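PDB 3E96: dihydrodipicolinate synthase from Bacillus clausii KSM-K16, which probably condenses pyruvate with aspartate semialdehyde through a Schiff-base intermediate, as a DapA-family lyase at the head of the diaminopimelate route to lysine. Local coordinates for the interface of chains A and B. Coordinates in Å, arbitrary orientation; residue numbers count along the deposited sequence, not the author numbering. Chains: chain A/B, Dihydrodipicolinate synthase.

Contacts 1 and 2 are neighbouring patches of one two-fold symmetric interface between chains A and B, the centres of their C-alpha atoms about 15 Å apart. They share no residue. Contact 1 sets the start of helix 92-105 against the turn leading into helix 64-78 of the partner, with A:Leu64 and B:Leu64 meeting; contact 2 fits the loop before helix 122-136 and the first turn of that helix against partner loops. The centre of contact 2 lies about 13 Å from A:Tyr143 and that of contact 1 about 17 Å. If the pair forms in solution, both contacts may help hold the active-site surroundings in place.

Contact 1: the interface of chains A and B. Residues chain A 64, 90-91, 93-94; chain B 60-64.
A:Leu64 and B:Leu64 meet tip to tip, CD1 of one 3.9 Å from CD1 of the other, at the two-fold centre of this contact between the two chains of the deposited pair, both DapA-family beta/alpha (TIM-type) barrels. Each is the first residue of helix 64-78, and its CG lies anti to its own carbonyl carbon (chi1 -75° in A:Leu64), with the extended branch carrying CD1 toward the twin. A branched aliphatic chain suits a place where a residue must face its own copy, since neither needs a complementary charge or donor. Behind A:Leu64, the methyl CG2 of A:Thr94 packs 3.7 Å from its CD2. CD2 of A:Leu64 also lies obliquely against the A:Tyr90 ring, near its CE2 and CD2.

Away from this centre, A:Ala91 puts its methyl over the short 3-10 turn 59-61 of chain B. CB is 3.5 Å from the carbonyl O of B:Ala61, with the carbonyl oxygens of B:Tyr60 and B:Leu62 close by. The small side chain lets the start of helix 92-105 approach this backbone closely.

Toward the rim the two sides come together without a direct hydrogen bond, and water makes up the difference. A:Thr94 divides its side chain between two tasks: with chi1 -58°, OG1 is anti to the carbonyl carbon and turns to chain B while CG2 stays with the leucine. OG1 lies 2.6 Å from water 1, which in turn is 2.9 Å from the N of B:Leu64. The N-H points almost straight at that water (173° at H), which therefore satisfies an amide in the first turn of helix 64-78. A second bridge runs from the amide N of A:Ala91 through water 2 to O of B:Leu62, 2.9 Å from the water. Farther out, the hydroxyl OG of A:Ser93 rests 3.5 Å from CB of B:Ser63, a van der Waals contact of hydroxyl on methylene, for which short side chains suffice.

Contact 2: the interface of chains A and B. Residues chain A 119-121, 124-125; chain B 258, 281-282.
A:Val120 and B:Pro281 belong to the tight part of this loop-to-loop contact between two DapA-family barrels. Their side chains cross obliquely, with CG1 of A:Val120 3.6 Å from the ring carbon CG of B:Pro281. The valine has CG1 anti to its carbonyl carbon (chi1 -64°), and this is the branch that touches the ring. The rigid proline, which follows a cis peptide bond, offers a fixed apolar face and directs its carbonyl group back into chain A. That oxygen accepts a hydrogen bond from the amide N of A:Thr121 at 3.1 Å, with 163° at H and the donor nearly along the C=O axis. Glycine suits the neighbouring place: CA of A:Gly124, in the first turn of helix 122-136, can come within 3.9 Å of CA of B:Pro281 because no side chain intervenes.

B:Val282 continues the apolar surface beyond the proline. Its CG2 branch faces the backbone of chain A and lies 3.8 Å from CA of A:Val120, while CG1 heads toward the hydroxyl side of A:Thr121. That hydroxyl sits at the helix start, where its OG1 takes a weak hydrogen bond from N of A:Gly124.

B:Gly258 belongs to the close part as well. The bare glycine admits the backbone oxygen of A:Val120 to 3.4 Å from its CA. A:Tyr119 reaches it through CB rather than its ring: CB, an aliphatic carbon, lies 4.0 Å from O of B:Gly258, a van der Waals contact. On the neighbouring threonine the methyl, rather than the hydroxyl, meets the glycine, CG2 of A:Thr121 lying 3.6 Å from O of B:Gly258.

The fit is looser at A:Val125, farther along helix 122-136, which loses very little surface to chain B; its approach is through the backbone, with N 3.6 Å from O of B:Pro281.

Contact 1: the interface of chains A and B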
loop_
_atom_site.group_PDB
_atom_site.type_symbol
_atom_site.label_atom_id
_atom_site.label_comp_id
_atom_site.label_asym_id
_atom_site.label_seq_id
_atom_site.Cartn_x
_atom_site.Cartn_y
_atom_site.Cartn_z
ATOM N N LEU A 64 1.690 9.118 -11.819
ATOM C CA LEU A 64 2.947 8.622 -12.362
ATOM C C LEU A 64 3.681 9.736 -13.109
ATOM O O LEU A 64 4.905 9.842 -13.030
ATOM C CB LEU A 64 2.697 7.434 -13.293
ATOM C CG LEU A 64 2.362 6.103 -12.609
ATOM C CD1 LEU A 64 1.948 5.086 -13.663
ATOM C CD2 LEU A 64 3.575 5.591 -11.824
ATOM N N TYR A 90 5.089 0.286 -7.209
ATOM C CA TYR A 90 3.891 -0.238 -7.865
ATOM C C TYR A 90 4.149 -1.585 -8.533
ATOM O O TYR A 90 5.131 -2.263 -8.222
ATOM C CB TYR A 90 3.355 0.771 -8.884
ATOM C CG TYR A 90 3.006 2.115 -8.277
ATOM C CD1 TYR A 90 2.018 2.227 -7.292
ATOM C CD2 TYR A 90 3.656 3.278 -8.692
ATOM C CE1 TYR A 90 1.686 3.469 -6.743
ATOM C CE2 TYR A 90 3.331 4.517 -8.152
ATOM C CZ TYR A 90 2.348 4.607 -7.182
ATOM O OH TYR A 90 2.024 5.838 -6.658
ATOM N N ALA A 91 3.251 -1.983 -9.429
ATOM C CA ALA A 91 3.400 -3.251 -10.132
ATOM C C ALA A 91 4.744 -3.288 -10.850
ATOM O O ALA A 91 5.259 -2.258 -11.282
ATOM C CB ALA A 91 2.265 -3.436 -11.137
ATOM N N SER A 93 5.864 -4.029 -13.852
ATOM C CA SER A 93 5.988 -3.300 -15.111
ATOM C C SER A 93 6.021 -1.790 -14.895
ATOM O O SER A 93 6.727 -1.069 -15.605
ATOM C CB SER A 93 4.836 -3.664 -16.059
ATOM O OG SER A 93 3.592 -3.199 -15.562
ATOM N N THR A 94 5.251 -1.315 -13.922
ATOM C CA THR A 94 5.194 0.112 -13.617
ATOM C C THR A 94 6.490 0.574 -12.953
ATOM O O THR A 94 7.008 1.647 -13.270
ATOM C CB THR A 94 3.998 0.432 -12.694
ATOM O OG1 THR A 94 2.784 0.011 -13.333
ATOM C CG2 THR A 94 3.913 1.933 -12.413
ATOM N N TYR B 60 -3.183 -4.376 -7.140
ATOM C CA TYR B 60 -1.895 -3.701 -7.056
ATOM C C TYR B 60 -0.764 -4.340 -7.852
ATOM O O TYR B 60 0.303 -3.743 -8.007
ATOM C CB TYR B 60 -1.502 -3.532 -5.590
ATOM C CG TYR B 60 -2.417 -2.556 -4.883
ATOM C CD1 TYR B 60 -2.474 -1.222 -5.280
ATOM C CD2 TYR B 60 -3.254 -2.972 -3.847
ATOM C CE1 TYR B 60 -3.340 -0.323 -4.668
ATOM C CE2 TYR B 60 -4.127 -2.078 -3.224
ATOM C CZ TYR B 60 -4.161 -0.753 -3.644
ATOM O OH TYR B 60 -5.006 0.142 -3.030
ATOM N N ALA B 61 -0.998 -5.545 -8.364
ATOM C CA ALA B 61 0.012 -6.230 -9.175
ATOM C C ALA B 61 -0.246 -5.947 -10.658
ATOM O O ALA B 61 0.488 -6.414 -11.534
ATOM C CB ALA B 61 -0.035 -7.731 -8.910
ATOM N N LEU B 62 -1.294 -5.176 -10.937
ATOM C CA LEU B 62 -1.644 -4.828 -12.314
ATOM C C LEU B 62 -1.161 -3.429 -12.673
ATOM O O LEU B 62 -1.106 -2.545 -11.820
ATOM C CB LEU B 62 -3.166 -4.861 -12.506
ATOM C CG LEU B 62 -3.963 -6.110 -12.116
ATOM C CD1 LEU B 62 -5.453 -5.812 -12.272
ATOM C CD2 LEU B 62 -3.554 -7.289 -12.983
ATOM N N SER B 63 -0.807 -3.226 -13.936
ATOM C CA SER B 63 -0.400 -1.897 -14.371
ATOM C C SER B 63 -1.727 -1.146 -14.488
ATOM O O SER B 63 -2.794 -1.767 -14.457
ATOM C CB SER B 63 0.274 -1.959 -15.739
ATOM O OG SER B 63 -0.649 -2.384 -16.724
ATOM N N LEU B 64 -1.674 0.175 -14.611
ATOM C CA LEU B 64 -2.903 0.953 -14.736
ATOM C C LEU B 64 -3.689 0.521 -15.966
ATOM O O LEU B 64 -4.918 0.456 -15.939
ATOM C CB LEU B 64 -2.589 2.449 -14.834
ATOM C CG LEU B 64 -2.053 3.141 -13.581
ATOM C CD1 LEU B 64 -1.883 4.638 -13.863
ATOM C CD2 LEU B 64 -3.026 2.927 -12.417
HETATM O O HOH W 1 0.932 1.524 -14.401
HETATM O O HOH W 2 0.749 -0.514 -10.772
#

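Contact 2: the interface of chains A and B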
loop_
_atom_site.group_PDB
_atom_site.type_symbol
_atom_site.label_atom_id
_atom_site.label_comp_id
_atom_site.label_asym_id
_atom_site.label_seq_id
_atom_site.Cartn_x
_atom_site.Cartn_y
_atom_site.Cartn_z
ATOM N N TYR A 119 -1.304 -8.370 0.226
ATOM C CA TYR A 119 -0.834 -9.752 0.353
ATOM C C TYR A 119 0.594 -9.885 -0.180
ATOM O O TYR A 119 0.861 -9.618 -1.354
ATOM C CB TYR A 119 -1.745 -10.719 -0.424
ATOM C CG TYR A 119 -3.221 -10.393 -0.343
ATOM C CD1 TYR A 119 -3.804 -10.004 0.859
ATOM C CD2 TYR A 119 -4.032 -10.461 -1.477
ATOM C CE1 TYR A 119 -5.152 -9.685 0.936
ATOM C CE2 TYR A 119 -5.391 -10.145 -1.411
ATOM C CZ TYR A 119 -5.940 -9.756 -0.201
ATOM O OH TYR A 119 -7.277 -9.442 -0.116
ATOM N N VAL A 120 1.509 -10.282 0.700
ATOM C CA VAL A 120 2.905 -10.475 0.340
ATOM C C VAL A 120 3.453 -11.675 1.104
ATOM O O VAL A 120 2.994 -11.979 2.204
ATOM C CB VAL A 120 3.782 -9.236 0.706
ATOM C CG1 VAL A 120 3.348 -8.014 -0.110
ATOM C CG2 VAL A 120 3.679 -8.943 2.196
ATOM N N THR A 121 4.416 -12.372 0.507
ATOM C CA THR A 121 5.064 -13.493 1.178
ATOM C C THR A 121 6.555 -13.324 0.919
ATOM O O THR A 121 6.948 -12.652 -0.039
ATOM C CB THR A 121 4.587 -14.871 0.650
ATOM O OG1 THR A 121 4.860 -14.978 -0.751
ATOM C CG2 THR A 121 3.095 -15.042 0.898
ATOM N N GLY A 124 7.713 -14.212 -2.511
ATOM C CA GLY A 124 7.203 -13.273 -3.494
ATOM C C GLY A 124 7.908 -11.927 -3.450
ATOM O O GLY A 124 8.142 -11.306 -4.488
ATOM N N VAL A 125 8.241 -11.464 -2.249
ATOM C CA VAL A 125 8.930 -10.186 -2.094
ATOM C C VAL A 125 10.320 -10.292 -2.704
ATOM O O VAL A 125 10.794 -9.366 -3.353
ATOM C CB VAL A 125 9.031 -9.785 -0.607
ATOM C CG1 VAL A 125 9.855 -8.505 -0.460
ATOM C CG2 VAL A 125 7.626 -9.575 -0.041
ATOM N N GLY B 258 -0.889 -13.147 3.477
ATOM C CA GLY B 258 -0.067 -13.364 2.298
ATOM C C GLY B 258 -0.610 -14.491 1.431
ATOM O O GLY B 258 -0.433 -14.489 0.214
ATOM N N PRO B 281 4.480 -9.575 -5.535
ATOM C CA PRO B 281 5.073 -10.129 -4.312
ATOM C C PRO B 281 4.527 -11.392 -3.635
ATOM O O PRO B 281 4.685 -11.550 -2.424
ATOM C CB PRO B 281 5.054 -8.932 -3.368
ATOM C CG PRO B 281 3.740 -8.291 -3.713
ATOM C CD PRO B 281 3.748 -8.328 -5.236
ATOM N N VAL B 282 3.875 -12.277 -4.379
ATOM C CA VAL B 282 3.416 -13.532 -3.786
ATOM C C VAL B 282 3.782 -14.655 -4.746
ATOM O O VAL B 282 3.466 -14.583 -5.929
ATOM C CB VAL B 282 1.888 -13.569 -3.536
ATOM C CG1 VAL B 282 1.473 -14.982 -3.098
ATOM C CG2 VAL B 282 1.512 -12.574 -2.439
#